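Local coordinates for protein KLLA0E08119p (Kluyveromyces lactis, PDB 3VA7) that probably catalyses the biotin-dependent, ATP-driven carboxylation of urea to urea-1-carboxylate, with this chain holding the biotin carboxylase, carboxyltransferase and biotin-carrying parts, at residues A[1023-1028]-A[1032-1037]; A[987-992]-A[1066-1071]; A[1049-1054]-A[1098-1103]; A[932-937]-A[970-975]. All coordinates share one frame; numbering follows the deposited sequence.

Contact 1 (A[1023-1028]-A[1032-1037]). With URE (urea), chain C.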
loop_
_atom_site.group_PDB
_atom_site.type_symbol
_atom_site.label_atom_id
_atom_site.label_comp_id
_atom_site.label_asym_id
_atom_site.label_seq_id
_atom_site.Cartn_x
_atom_site.Cartn_y
_atom_site.Cartn_z
ATOM N N GLY A 1023 -7.572 8.008 10.176
ATOM C CA GLY A 1023 -7.558 9.404 10.614
ATOM C C GLY A 1023 -8.415 9.705 11.829
ATOM O O GLY A 1023 -8.345 10.811 12.372
ATOM N N VAL A 1024 -9.214 8.732 12.270
ATOM C CA VAL A 1024 -10.007 8.896 13.509
ATOM C C VAL A 1024 -9.128 9.306 14.707
ATOM O O VAL A 1024 -8.030 8.775 14.888
ATOM C CB VAL A 1024 -10.793 7.624 13.813
ATOM C CG1 VAL A 1024 -11.291 7.611 15.225
ATOM C CG2 VAL A 1024 -11.979 7.482 12.825
ATOM N N VAL A 1025 -9.575 10.284 15.488
ATOM C CA VAL A 1025 -8.867 10.688 16.661
ATOM C C VAL A 1025 -9.507 10.070 17.892
ATOM O O VAL A 1025 -10.780 10.080 18.038
ATOM C CB VAL A 1025 -8.881 12.207 16.760
ATOM C CG1 VAL A 1025 -8.418 12.727 18.148
ATOM C CG2 VAL A 1025 -8.044 12.824 15.589
ATOM N N GLY A 1026 -8.674 9.515 18.780
ATOM C CA GLY A 1026 -9.196 8.899 19.956
ATOM C C GLY A 1026 -8.707 9.440 21.288
ATOM O O GLY A 1026 -7.675 10.157 21.365
ATOM N N ILE A 1027 -9.454 9.081 22.346
ATOM C CA ILE A 1027 -9.084 9.435 23.696
ATOM C C ILE A 1027 -9.241 8.203 24.517
ATOM O O ILE A 1027 -10.313 7.618 24.601
ATOM C CB ILE A 1027 -9.866 10.637 24.280
ATOM C CG1 ILE A 1027 -9.784 11.841 23.339
ATOM C CG2 ILE A 1027 -9.354 11.030 25.662
ATOM C CD1 ILE A 1027 -8.564 12.753 23.561
ATOM N N GLY A 1028 -8.116 7.792 25.110
ATOM C CA GLY A 1028 -8.042 6.558 25.906
ATOM C C GLY A 1028 -7.516 6.929 27.254
ATOM O O GLY A 1028 -6.302 7.260 27.399
ATOM N N MET A 1032 -4.297 10.665 23.921
ATOM C CA MET A 1032 -4.846 10.922 22.617
ATOM C C MET A 1032 -4.117 10.121 21.560
ATOM O O MET A 1032 -2.902 10.018 21.604
ATOM C CB MET A 1032 -4.689 12.393 22.314
ATOM C CG MET A 1032 -5.245 12.732 20.972
ATOM S SD MET A 1032 -3.971 12.882 19.715
ATOM C CE MET A 1032 -4.767 11.904 18.555
ATOM N N CYS A 1033 -4.850 9.575 20.588
ATOM C CA CYS A 1033 -4.230 8.903 19.430
ATOM C C CYS A 1033 -4.885 9.308 18.111
ATOM O O CYS A 1033 -6.033 9.767 18.092
ATOM C CB CYS A 1033 -4.292 7.398 19.565
ATOM S SG CYS A 1033 -5.899 6.693 19.161
ATOM N N ILE A 1034 -4.129 9.187 17.027
ATOM C CA ILE A 1034 -4.641 9.312 15.679
ATOM C C ILE A 1034 -4.441 7.948 15.040
ATOM O O ILE A 1034 -3.324 7.432 15.038
ATOM C CB ILE A 1034 -3.889 10.355 14.876
ATOM C CG1 ILE A 1034 -4.150 11.728 15.478
ATOM C CG2 ILE A 1034 -4.327 10.307 13.457
ATOM C CD1 ILE A 1034 -3.243 12.841 14.936
ATOM N N TYR A 1035 -5.523 7.330 14.554
ATOM C CA TYR A 1035 -5.409 5.995 13.931
ATOM C C TYR A 1035 -4.851 6.172 12.517
ATOM O O TYR A 1035 -5.582 6.541 11.606
ATOM C CB TYR A 1035 -6.750 5.264 13.918
ATOM C CG TYR A 1035 -7.235 4.815 15.274
ATOM C CD1 TYR A 1035 -7.984 5.675 16.072
ATOM C CD2 TYR A 1035 -6.967 3.539 15.779
ATOM C CE1 TYR A 1035 -8.454 5.316 17.331
ATOM C CE2 TYR A 1035 -7.456 3.145 17.097
ATOM C CZ TYR A 1035 -8.189 4.073 17.852
ATOM O OH TYR A 1035 -8.694 3.810 19.125
ATOM N N ASN A 1036 -3.553 5.947 12.335
ATOM C CA ASN A 1036 -2.941 6.203 11.009
ATOM C C ASN A 1036 -3.341 5.233 9.900
ATOM O O ASN A 1036 -3.098 5.530 8.729
ATOM C CB ASN A 1036 -1.404 6.319 11.069
ATOM C CG ASN A 1036 -0.950 7.573 11.747
ATOM O OD1 ASN A 1036 -1.744 8.514 11.913
ATOM N ND2 ASN A 1036 0.348 7.627 12.130
ATOM N N ALA A 1037 -3.918 4.084 10.256
ATOM C CA ALA A 1037 -4.288 3.070 9.249
ATOM C C ALA A 1037 -5.806 2.816 9.120
ATOM O O ALA A 1037 -6.531 2.817 10.120
ATOM C CB ALA A 1037 -3.590 1.784 9.556
HETATM C C URE C . -5.839 2.256 20.468
HETATM O O URE C . -5.192 3.239 20.026
HETATM N N1 URE C . -6.984 1.880 19.956
HETATM N N2 URE C . -5.487 1.481 21.505
#
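The ring of Tyr1035 has a hairpin carbonyl at one edge and bound urea at its hydroxyl end. Val1024 O lies in the ring plane, 3.3 Å from Tyr1035 CD1, while Val1024 CG1 touches the same carbon, the two side chains meeting at a slant. With CG anti to its own carbonyl carbon (chi1 -70°), the ring, just past the strand, is turned toward the urea, and Tyr1035 OH accepts a weak, bent bond from urea N1 at 2.7 Å. That oxygen is also hydrogen-bonded to Arg1017 NH2 and to Tyr1044 N; three partners around it are consistent with a fixed position in the urea pocket. A phenylalanine here would probably keep the packing on Val1024 but leave urea N1 and Arg1017 without their hydroxyl partner. Cys1033 lines the same pocket, its SG 3.6 Å from urea O. Gly1026, paired with Cys1033, brings no side chain to this face.

The backbones form an antiparallel beta hairpin, the strand directions 156° apart. Gly1026 N gives a bond of 2.7 Å to Cys1033 O, and Cys1033 N returns one of 3.0 Å to Gly1026 O. Farther along, Tyr1035 N meets Val1024 O at 2.9 Å, nearly straight at 173°. On the other face Val1025 CG1 touches Met1032 CE at 3.8 Å, and Val1025 CG2 lies beside Ile1034 CG1 at 4.0 Å.

In the carboxyltransferase sheet, strand 1045-1049 flanks strand 1024-1028, and strand 997-1001 pairs with the other arm. Phe1078 of strand 1075-1081 packs on Val1025, Met1032 and Ile1034, while Ile1027 meets helix 972-979.

Contact 2 (A[987-992]-A[1066-1071]). With URE (urea), chain C.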
loop_
_atom_site.group_PDB
_atom_site.type_symbol
_atom_site.label_atom_id
_atom_site.label_comp_id
_atom_site.label_asym_id
_atom_site.label_seq_id
_atom_site.Cartn_x
_atom_site.Cartn_y
_atom_site.Cartn_z
ATOM N N LEU A 987 4.185 10.807 22.967
ATOM C CA LEU A 987 5.073 10.104 23.886
ATOM C C LEU A 987 5.736 8.845 23.298
ATOM O O LEU A 987 6.798 8.432 23.783
ATOM C CB LEU A 987 4.337 9.749 25.164
ATOM C CG LEU A 987 3.749 10.943 25.921
ATOM C CD1 LEU A 987 2.933 10.493 27.148
ATOM C CD2 LEU A 987 4.840 11.970 26.277
ATOM N N GLY A 988 5.092 8.240 22.285
ATOM C CA GLY A 988 5.532 7.013 21.587
ATOM C C GLY A 988 4.792 6.829 20.242
ATOM O O GLY A 988 3.812 7.520 19.981
ATOM N N LEU A 989 5.264 5.938 19.375
ATOM C CA LEU A 989 4.609 5.688 18.078
ATOM C C LEU A 989 4.052 4.285 17.961
ATOM O O LEU A 989 4.476 3.355 18.648
ATOM C CB LEU A 989 5.565 5.944 16.934
ATOM C CG LEU A 989 6.316 7.277 16.898
ATOM C CD1 LEU A 989 7.159 7.342 15.666
ATOM C CD2 LEU A 989 5.411 8.486 16.936
ATOM N N GLY A 990 3.072 4.131 17.092
ATOM C CA GLY A 990 2.395 2.839 16.825
ATOM C C GLY A 990 1.318 2.497 17.815
ATOM O O GLY A 990 1.180 1.341 18.181
ATOM N N ASP A 991 0.580 3.511 18.283
ATOM C CA ASP A 991 -0.657 3.302 19.081
ATOM C C ASP A 991 -1.897 3.733 18.257
ATOM O O ASP A 991 -2.434 4.819 18.459
ATOM C CB ASP A 991 -0.581 4.178 20.297
ATOM C CG ASP A 991 -1.306 3.591 21.485
ATOM O OD1 ASP A 991 -2.243 2.755 21.298
ATOM O OD2 ASP A 991 -0.929 3.989 22.621
ATOM N N VAL A 992 -2.320 2.940 17.287
ATOM C CA VAL A 992 -1.819 1.584 17.053
ATOM C C VAL A 992 -1.601 1.569 15.532
ATOM O O VAL A 992 -2.420 2.121 14.771
ATOM C CB VAL A 992 -2.891 0.666 17.651
ATOM C CG1 VAL A 992 -4.020 0.320 16.714
ATOM C CG2 VAL A 992 -2.375 -0.411 18.478
ATOM N N HIS A 1066 10.753 10.076 6.220
ATOM C CA HIS A 1066 10.156 8.739 6.220
ATOM C C HIS A 1066 8.613 8.758 6.337
ATOM O O HIS A 1066 8.039 9.814 6.640
ATOM C CB HIS A 1066 10.792 7.908 7.312
ATOM C CG HIS A 1066 11.142 8.694 8.508
ATOM N ND1 HIS A 1066 12.448 8.995 8.838
ATOM C CD2 HIS A 1066 10.364 9.260 9.462
ATOM C CE1 HIS A 1066 12.456 9.706 9.954
ATOM N NE2 HIS A 1066 11.206 9.883 10.350
ATOM N N PRO A 1067 7.945 7.596 6.138
ATOM C CA PRO A 1067 6.464 7.535 6.227
ATOM C C PRO A 1067 5.846 7.979 7.556
ATOM O O PRO A 1067 4.775 8.577 7.544
ATOM C CB PRO A 1067 6.139 6.055 5.975
ATOM C CG PRO A 1067 7.351 5.462 5.374
ATOM C CD PRO A 1067 8.527 6.259 5.896
ATOM N N TRP A 1068 6.473 7.716 8.694
ATOM C CA TRP A 1068 5.879 8.164 9.947
ATOM C C TRP A 1068 6.187 9.642 10.182
ATOM O O TRP A 1068 7.348 10.025 10.305
ATOM C CB TRP A 1068 6.320 7.318 11.131
ATOM C CG TRP A 1068 7.816 7.241 11.359
ATOM C CD1 TRP A 1068 8.545 7.962 12.265
ATOM C CD2 TRP A 1068 8.757 6.388 10.671
ATOM N NE1 TRP A 1068 9.894 7.628 12.176
ATOM C CE2 TRP A 1068 10.048 6.659 11.220
ATOM C CE3 TRP A 1068 8.635 5.420 9.663
ATOM C CZ2 TRP A 1068 11.205 5.998 10.790
ATOM C CZ3 TRP A 1068 9.800 4.758 9.211
ATOM C CH2 TRP A 1068 11.070 5.057 9.774
ATOM N N LEU A 1069 5.151 10.471 10.216
ATOM C CA LEU A 1069 5.349 11.899 10.247
ATOM C C LEU A 1069 5.765 12.383 11.645
ATOM O O LEU A 1069 6.467 13.403 11.776
ATOM C CB LEU A 1069 4.101 12.611 9.737
ATOM C CG LEU A 1069 3.901 13.051 8.268
ATOM C CD1 LEU A 1069 4.761 12.326 7.234
ATOM C CD2 LEU A 1069 2.420 13.087 7.792
ATOM N N LEU A 1070 5.375 11.655 12.696
ATOM C CA LEU A 1070 5.652 12.116 14.058
ATOM C C LEU A 1070 6.838 11.472 14.746
ATOM O O LEU A 1070 7.270 10.390 14.387
ATOM C CB LEU A 1070 4.412 11.957 14.935
ATOM C CG LEU A 1070 3.105 12.472 14.343
ATOM C CD1 LEU A 1070 1.958 12.187 15.227
ATOM C CD2 LEU A 1070 3.167 13.964 14.050
ATOM N N THR A 1071 7.356 12.148 15.770
ATOM C CA THR A 1071 8.432 11.606 16.573
ATOM C C THR A 1071 8.065 11.898 18.016
ATOM O O THR A 1071 7.441 12.943 18.299
ATOM C CB THR A 1071 9.749 12.335 16.255
ATOM O OG1 THR A 1071 10.095 12.111 14.899
ATOM C CG2 THR A 1071 10.860 11.835 17.154
HETATM C C URE C . -5.839 2.256 20.468
HETATM O O URE C . -5.192 3.239 20.026
HETATM N N1 URE C . -6.984 1.880 19.956
HETATM N N2 URE C . -5.487 1.481 21.505
#
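Leu989, near the end of a weakly bonded strand, approaches Leu1070 and Thr1071 in a loop without regular structure; the nearest CA atoms, those of Leu989 and Thr1071, are 7.2 Å apart, and no hydrogen bond joins the two backbones. One side chain bridges the gap. Leu989 points its CB toward the loop, and with CG anti to the carbonyl carbon (chi1 -51°) both methyls face it: CD1 sits 3.3 Å from Leu1070 O and 3.7 Å from Trp1068 CD1, while CD2 lies 4.1 Å from Leu1070 CB. The leucine and the tryptophan cross at about a right angle. Trp1068 CG stands between its own N and carbonyl carbon (chi1 57°), which brings the indole's CD1 corner up to the methyl; Leu1070 O lies in plane at the edge of the same indole. Replacing Leu989 by alanine would probably leave a gap between strand and loop, with Trp1068 CD1 and Leu1070 CB losing their apolar neighbour. Beyond Gly990, Asp991 and Val992 belong to the urea pocket. Two methyls thus pack on an indole carbon, an aliphatic CB and a peptide carbonyl; between the two segments the fit rests on van der Waals packing rather than directed bonds.

Contact 3 (A[1049-1054]-A[1098-1103])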
loop_
_atom_site.group_PDB
_atom_site.type_symbol
_atom_site.label_atom_id
_atom_site.label_comp_id
_atom_site.label_asym_id
_atom_site.label_seq_id
_atom_site.Cartn_x
_atom_site.Cartn_y
_atom_site.Cartn_z
ATOM N N ARG A 1049 -12.147 13.247 13.483
ATOM C CA ARG A 1049 -11.204 12.733 12.511
ATOM C C ARG A 1049 -10.317 13.808 11.889
ATOM O O ARG A 1049 -10.800 14.884 11.563
ATOM C CB ARG A 1049 -11.950 11.907 11.469
ATOM C CG ARG A 1049 -11.114 11.172 10.486
ATOM C CD ARG A 1049 -11.989 10.318 9.514
ATOM N NE ARG A 1049 -13.230 10.963 9.092
ATOM C CZ ARG A 1049 -13.556 11.248 7.830
ATOM N NH1 ARG A 1049 -12.767 10.894 6.825
ATOM N NH2 ARG A 1049 -14.708 11.850 7.571
ATOM N N THR A 1050 -9.016 13.497 11.781
ATOM C CA THR A 1050 -8.006 14.259 11.031
ATOM C C THR A 1050 -7.565 13.476 9.808
ATOM O O THR A 1050 -8.277 12.578 9.310
ATOM C CB THR A 1050 -6.642 14.329 11.748
ATOM O OG1 THR A 1050 -6.681 13.726 13.056
ATOM C CG2 THR A 1050 -6.032 15.725 11.712
ATOM N N ILE A 1051 -6.357 13.829 9.350
ATOM C CA ILE A 1051 -5.642 13.130 8.300
ATOM C C ILE A 1051 -4.615 12.186 8.951
ATOM O O ILE A 1051 -4.021 12.514 9.997
ATOM C CB ILE A 1051 -4.815 14.104 7.391
ATOM C CG1 ILE A 1051 -3.734 14.844 8.229
ATOM C CG2 ILE A 1051 -5.717 14.981 6.587
ATOM C CD1 ILE A 1051 -2.929 15.869 7.540
ATOM N N THR A 1052 -4.357 11.065 8.282
ATOM C CA THR A 1052 -3.361 10.104 8.730
ATOM C C THR A 1052 -2.011 10.741 8.865
ATOM O O THR A 1052 -1.598 11.525 8.018
ATOM C CB THR A 1052 -3.223 8.901 7.742
ATOM O OG1 THR A 1052 -2.293 7.957 8.301
ATOM C CG2 THR A 1052 -2.775 9.357 6.386
ATOM N N ALA A 1053 -1.330 10.404 9.937
ATOM C CA ALA A 1053 0.008 10.870 10.108
ATOM C C ALA A 1053 0.970 9.746 9.621
ATOM O O ALA A 1053 2.075 9.555 10.185
ATOM C CB ALA A 1053 0.215 11.208 11.560
ATOM N N TRP A 1054 0.544 8.996 8.602
ATOM C CA TRP A 1054 1.432 8.064 7.906
ATOM C C TRP A 1054 1.360 8.278 6.415
ATOM O O TRP A 1054 0.292 8.180 5.839
ATOM C CB TRP A 1054 1.015 6.648 8.205
ATOM C CG TRP A 1054 1.676 5.582 7.375
ATOM C CD1 TRP A 1054 1.217 5.025 6.186
ATOM C CD2 TRP A 1054 2.896 4.878 7.705
ATOM N NE1 TRP A 1054 2.083 4.021 5.778
ATOM C CE2 TRP A 1054 3.122 3.927 6.674
ATOM C CE3 TRP A 1054 3.831 4.981 8.767
ATOM C CZ2 TRP A 1054 4.250 3.095 6.662
ATOM C CZ3 TRP A 1054 4.934 4.123 8.765
ATOM C CH2 TRP A 1054 5.133 3.189 7.711
ATOM N N PHE A 1098 -1.600 18.957 -0.177
ATOM C CA PHE A 1098 -2.002 19.627 1.048
ATOM C C PHE A 1098 -0.786 19.944 1.927
ATOM O O PHE A 1098 0.004 19.096 2.262
ATOM C CB PHE A 1098 -3.056 18.791 1.803
ATOM C CG PHE A 1098 -3.395 19.342 3.165
ATOM C CD1 PHE A 1098 -4.248 20.446 3.306
ATOM C CD2 PHE A 1098 -2.849 18.787 4.309
ATOM C CE1 PHE A 1098 -4.543 20.954 4.535
ATOM C CE2 PHE A 1098 -3.150 19.314 5.556
ATOM C CZ PHE A 1098 -3.985 20.393 5.671
ATOM N N LYS A 1099 -0.677 21.187 2.340
ATOM C CA LYS A 1099 0.489 21.716 3.003
ATOM C C LYS A 1099 0.332 21.587 4.512
ATOM O O LYS A 1099 -0.223 22.445 5.204
ATOM C CB LYS A 1099 0.693 23.163 2.538
ATOM C CG LYS A 1099 1.584 24.027 3.426
ATOM C CD LYS A 1099 3.062 23.787 3.223
ATOM C CE LYS A 1099 3.840 24.891 3.998
ATOM N NZ LYS A 1099 5.197 25.288 3.437
ATOM N N ILE A 1100 0.868 20.504 5.027
ATOM C CA ILE A 1100 0.874 20.290 6.451
ATOM C C ILE A 1100 1.590 21.390 7.208
ATOM O O ILE A 1100 2.699 21.748 6.868
ATOM C CB ILE A 1100 1.500 18.950 6.810
ATOM C CG1 ILE A 1100 0.884 17.883 5.912
ATOM C CG2 ILE A 1100 1.297 18.676 8.334
ATOM C CD1 ILE A 1100 0.801 16.594 6.519
ATOM N N ASP A 1101 0.953 21.889 8.260
ATOM C CA ASP A 1101 1.497 22.989 8.980
ATOM C C ASP A 1101 2.398 22.413 10.026
ATOM O O ASP A 1101 1.936 21.963 11.088
ATOM C CB ASP A 1101 0.369 23.896 9.553
ATOM C CG ASP A 1101 0.897 25.061 10.466
ATOM O OD1 ASP A 1101 0.133 26.029 10.682
ATOM O OD2 ASP A 1101 2.038 25.026 11.001
ATOM N N VAL A 1102 3.688 22.435 9.732
ATOM C CA VAL A 1102 4.719 21.945 10.637
ATOM C C VAL A 1102 5.804 22.961 10.835
ATOM O O VAL A 1102 6.379 23.439 9.865
ATOM C CB VAL A 1102 5.531 20.718 10.046
ATOM C CG1 VAL A 1102 5.885 19.783 11.155
ATOM C CG2 VAL A 1102 4.802 20.004 8.925
ATOM N N GLU A 1103 6.152 23.194 12.089
ATOM C CA GLU A 1103 7.282 24.036 12.457
ATOM C C GLU A 1103 8.292 23.315 13.325
ATOM O O GLU A 1103 7.938 22.776 14.362
ATOM C CB GLU A 1103 6.800 25.299 13.209
ATOM C CG GLU A 1103 5.992 26.246 12.323
ATOM C CD GLU A 1103 6.768 26.697 11.063
ATOM O OE1 GLU A 1103 8.003 26.920 11.183
ATOM O OE2 GLU A 1103 6.157 26.833 9.971
#
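Ile1051 reaches Phe1098 and Ile1100 through a single methyl. Its CB points toward segment 1098-1103, but CB, CG1 and CG2 have no neighbour there within 4.2 Å, and CD1 alone makes the contact. CG1 takes the place between the backbone N and the carbonyl carbon (chi1 62°), and the chain then runs on extended, carrying CD1 out as the tip. There CD1 meets Ile1100 CD1 at 3.9 Å, methyl against methyl, and Phe1098 CE2 at 4.0 Å. Both neighbours cross the isoleucine obliquely, and the methyl stands oblique to the phenyl ring. The contact is small, 97 Å² in all, and purely apolar. One residue on, Thr1052 OG1 accepts from Trp1054 N at 3.0 Å, an ST turn that bends the chain just past the isoleucine. Ile1089 of helix 1083-1094 packs on both Ile1051 and Phe1098, so the loop after strand 1045-1049, this helix and the lead-in to strand 1101-1108 meet in one place. Ile1100 continues the cluster onto Phe928 of strand 922-934, the neighbour of strand 1101-1108 in the mixed sheet of the carboxyltransferase part.

Contact 4 (A[932-937]-A[970-975])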
loop_
_atom_site.group_PDB
_atom_site.type_symbol
_atom_site.label_atom_id
_atom_site.label_comp_id
_atom_site.label_asym_id
_atom_site.label_seq_id
_atom_site.Cartn_x
_atom_site.Cartn_y
_atom_site.Cartn_z
ATOM N N MET A 932 -9.193 18.880 12.110
ATOM C CA MET A 932 -10.023 17.760 12.590
ATOM C C MET A 932 -11.528 18.091 12.536
ATOM O O MET A 932 -12.011 19.145 13.037
ATOM C CB MET A 932 -9.566 17.348 13.994
ATOM C CG MET A 932 -10.314 16.182 14.582
ATOM S SD MET A 932 -10.703 16.492 16.345
ATOM C CE MET A 932 -12.295 17.172 16.114
ATOM N N ALA A 933 -12.263 17.195 11.907
ATOM C CA ALA A 933 -13.721 17.171 12.022
ATOM C C ALA A 933 -14.242 16.524 13.339
ATOM O O ALA A 933 -14.038 15.337 13.603
ATOM C CB ALA A 933 -14.318 16.527 10.815
ATOM N N PHE A 934 -14.892 17.322 14.184
ATOM C CA PHE A 934 -15.607 16.780 15.355
ATOM C C PHE A 934 -16.788 15.817 15.057
ATOM O O PHE A 934 -17.786 16.186 14.445
ATOM C CB PHE A 934 -16.035 17.925 16.255
ATOM C CG PHE A 934 -16.404 17.489 17.641
ATOM C CD1 PHE A 934 -15.419 16.992 18.521
ATOM C CD2 PHE A 934 -17.731 17.533 18.069
ATOM C CE1 PHE A 934 -15.741 16.568 19.830
ATOM C CE2 PHE A 934 -18.062 17.106 19.371
ATOM C CZ PHE A 934 -17.068 16.615 20.245
ATOM N N GLU A 935 -16.658 14.559 15.467
ATOM C CA GLU A 935 -17.794 13.610 15.437
ATOM C C GLU A 935 -18.440 13.546 14.077
ATOM O O GLU A 935 -19.644 13.687 13.972
ATOM C CB GLU A 935 -18.879 13.949 16.478
ATOM C CG GLU A 935 -18.570 13.382 17.783
ATOM C CD GLU A 935 -19.702 13.417 18.783
ATOM O OE1 GLU A 935 -19.835 12.452 19.527
ATOM O OE2 GLU A 935 -20.444 14.404 18.869
ATOM N N ASP A 936 -17.641 13.328 13.053
ATOM C CA ASP A 936 -18.119 13.247 11.688
ATOM C C ASP A 936 -18.755 11.908 11.469
ATOM O O ASP A 936 -18.728 11.061 12.348
ATOM C CB ASP A 936 -16.930 13.370 10.760
ATOM C CG ASP A 936 -15.904 12.295 11.020
ATOM O OD1 ASP A 936 -15.259 12.356 12.114
ATOM O OD2 ASP A 936 -15.765 11.373 10.188
ATOM N N SER A 937 -19.252 11.665 10.270
ATOM C CA SER A 937 -19.996 10.475 10.034
ATOM C C SER A 937 -19.143 9.200 10.129
ATOM O O SER A 937 -19.638 8.147 10.535
ATOM C CB SER A 937 -20.707 10.566 8.686
ATOM O OG SER A 937 -19.817 10.447 7.572
ATOM N N ILE A 970 -18.550 17.312 32.736
ATOM C CA ILE A 970 -18.493 18.533 31.936
ATOM C C ILE A 970 -19.509 18.424 30.820
ATOM O O ILE A 970 -20.138 17.402 30.727
ATOM C CB ILE A 970 -17.073 18.788 31.354
ATOM C CG1 ILE A 970 -16.588 17.586 30.513
ATOM C CG2 ILE A 970 -16.105 19.130 32.459
ATOM C CD1 ILE A 970 -15.155 17.708 30.061
ATOM N N ASP A 971 -19.662 19.473 30.007
ATOM C CA ASP A 971 -20.530 19.435 28.820
ATOM C C ASP A 971 -19.702 18.828 27.719
ATOM O O ASP A 971 -18.469 18.986 27.694
ATOM C CB ASP A 971 -21.075 20.835 28.345
ATOM C CG ASP A 971 -22.233 20.698 27.220
ATOM O OD1 ASP A 971 -22.000 20.955 25.971
ATOM O OD2 ASP A 971 -23.391 20.284 27.581
ATOM N N ARG A 972 -20.396 18.144 26.806
ATOM C CA ARG A 972 -19.770 17.589 25.606
ATOM C C ARG A 972 -18.978 18.639 24.856
ATOM O O ARG A 972 -17.955 18.312 24.270
ATOM C CB ARG A 972 -20.776 16.923 24.671
ATOM C CG ARG A 972 -21.900 17.814 24.241
ATOM C CD ARG A 972 -22.581 17.261 23.006
ATOM N NE ARG A 972 -22.439 15.828 22.929
ATOM C CZ ARG A 972 -21.903 15.188 21.889
ATOM N NH1 ARG A 972 -21.498 15.875 20.813
ATOM N NH2 ARG A 972 -21.847 13.857 21.892
ATOM N N ASN A 973 -19.422 19.889 24.887
ATOM C CA ASN A 973 -18.721 20.926 24.157
ATOM C C ASN A 973 -17.436 21.377 24.883
ATOM O O ASN A 973 -16.501 21.936 24.265
ATOM C CB ASN A 973 -19.671 22.067 23.712
ATOM C CG ASN A 973 -20.814 21.543 22.717
ATOM O OD1 ASN A 973 -20.543 20.806 21.758
ATOM N ND2 ASN A 973 -22.076 21.894 23.004
ATOM N N ASP A 974 -17.379 21.094 26.177
ATOM C CA ASP A 974 -16.139 21.210 26.879
ATOM C C ASP A 974 -15.098 20.226 26.327
ATOM O O ASP A 974 -13.943 20.616 26.183
ATOM C CB ASP A 974 -16.310 21.012 28.394
ATOM C CG ASP A 974 -17.063 22.146 29.036
ATOM O OD1 ASP A 974 -17.874 21.880 29.951
ATOM O OD2 ASP A 974 -16.860 23.289 28.593
ATOM N N VAL A 975 -15.508 18.995 26.005
ATOM C CA VAL A 975 -14.626 18.025 25.366
ATOM C C VAL A 975 -14.201 18.552 24.019
ATOM O O VAL A 975 -13.003 18.571 23.660
ATOM C CB VAL A 975 -15.281 16.623 25.210
ATOM C CG1 VAL A 975 -14.344 15.649 24.472
ATOM C CG2 VAL A 975 -15.695 16.065 26.539
#
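Glu935 OE2 takes two bonds from Arg972: a nearly straight one of 2.7 Å (172°) from NH1, and a weak one of 3.4 Å from NH2. NH1 approaches on the syn side of the oxygen, tilted from the carboxylate plane, while the oxygen stays in the plane of the guanidinium. Arg972 NH2 adds a weak bond to Glu935 OE1, also at 3.4 Å. The carboxylate thus meets the guanidinium at its edge, the planes 31° apart, in an uneven salt bridge. Arg972 CG lies between its backbone N and carbonyl carbon, and a bend at chi3 turns the guanidinium to the glutamate. Phe934 flanks the pair without a stack: its CE2 is 3.9 Å from Arg972 NH1, which sits at the ring edge, and Glu935 CG lies over one ring face. The arginine begins helix 972-979, whose N-cap, Asp971, accepts from Asn973 N through OD1 at 3.0 Å; Asp974 OD1 accepts from Asp971 N, completing a capping box. Asn959 ND2 bonds Glu935 OE1. At this partly exposed place, charge complementarity ties the residue just after strand 922-934 to the helix's first turn, the single positive charge being shared between two carboxylates, Glu935 and Asp962.

Contacts 1 and 3 are buried, contact 2 is partly so, and contact 4 lies at the surface. All four reach one mixed sheet of the carboxyltransferase part. Contacts 1 and 2 touch each other and both bear on urea, the first through polar atoms of the hairpin, the second by carrying the chain past an apolar joint to the pocket. Asn1036 of contact 1 probably bonds Thr1052 and Ala1053 of contact 3, and Ala1053 in turn probably bonds Leu1069 of contact 2. Contacts 3 and 4 are joined by the salt bridge Arg1049-Asp936 and a probable backbone bond between Arg1049 and Ala933. Backbone pairing thus gives way to apolar packing where loops meet strands and to ion pairing at the surface.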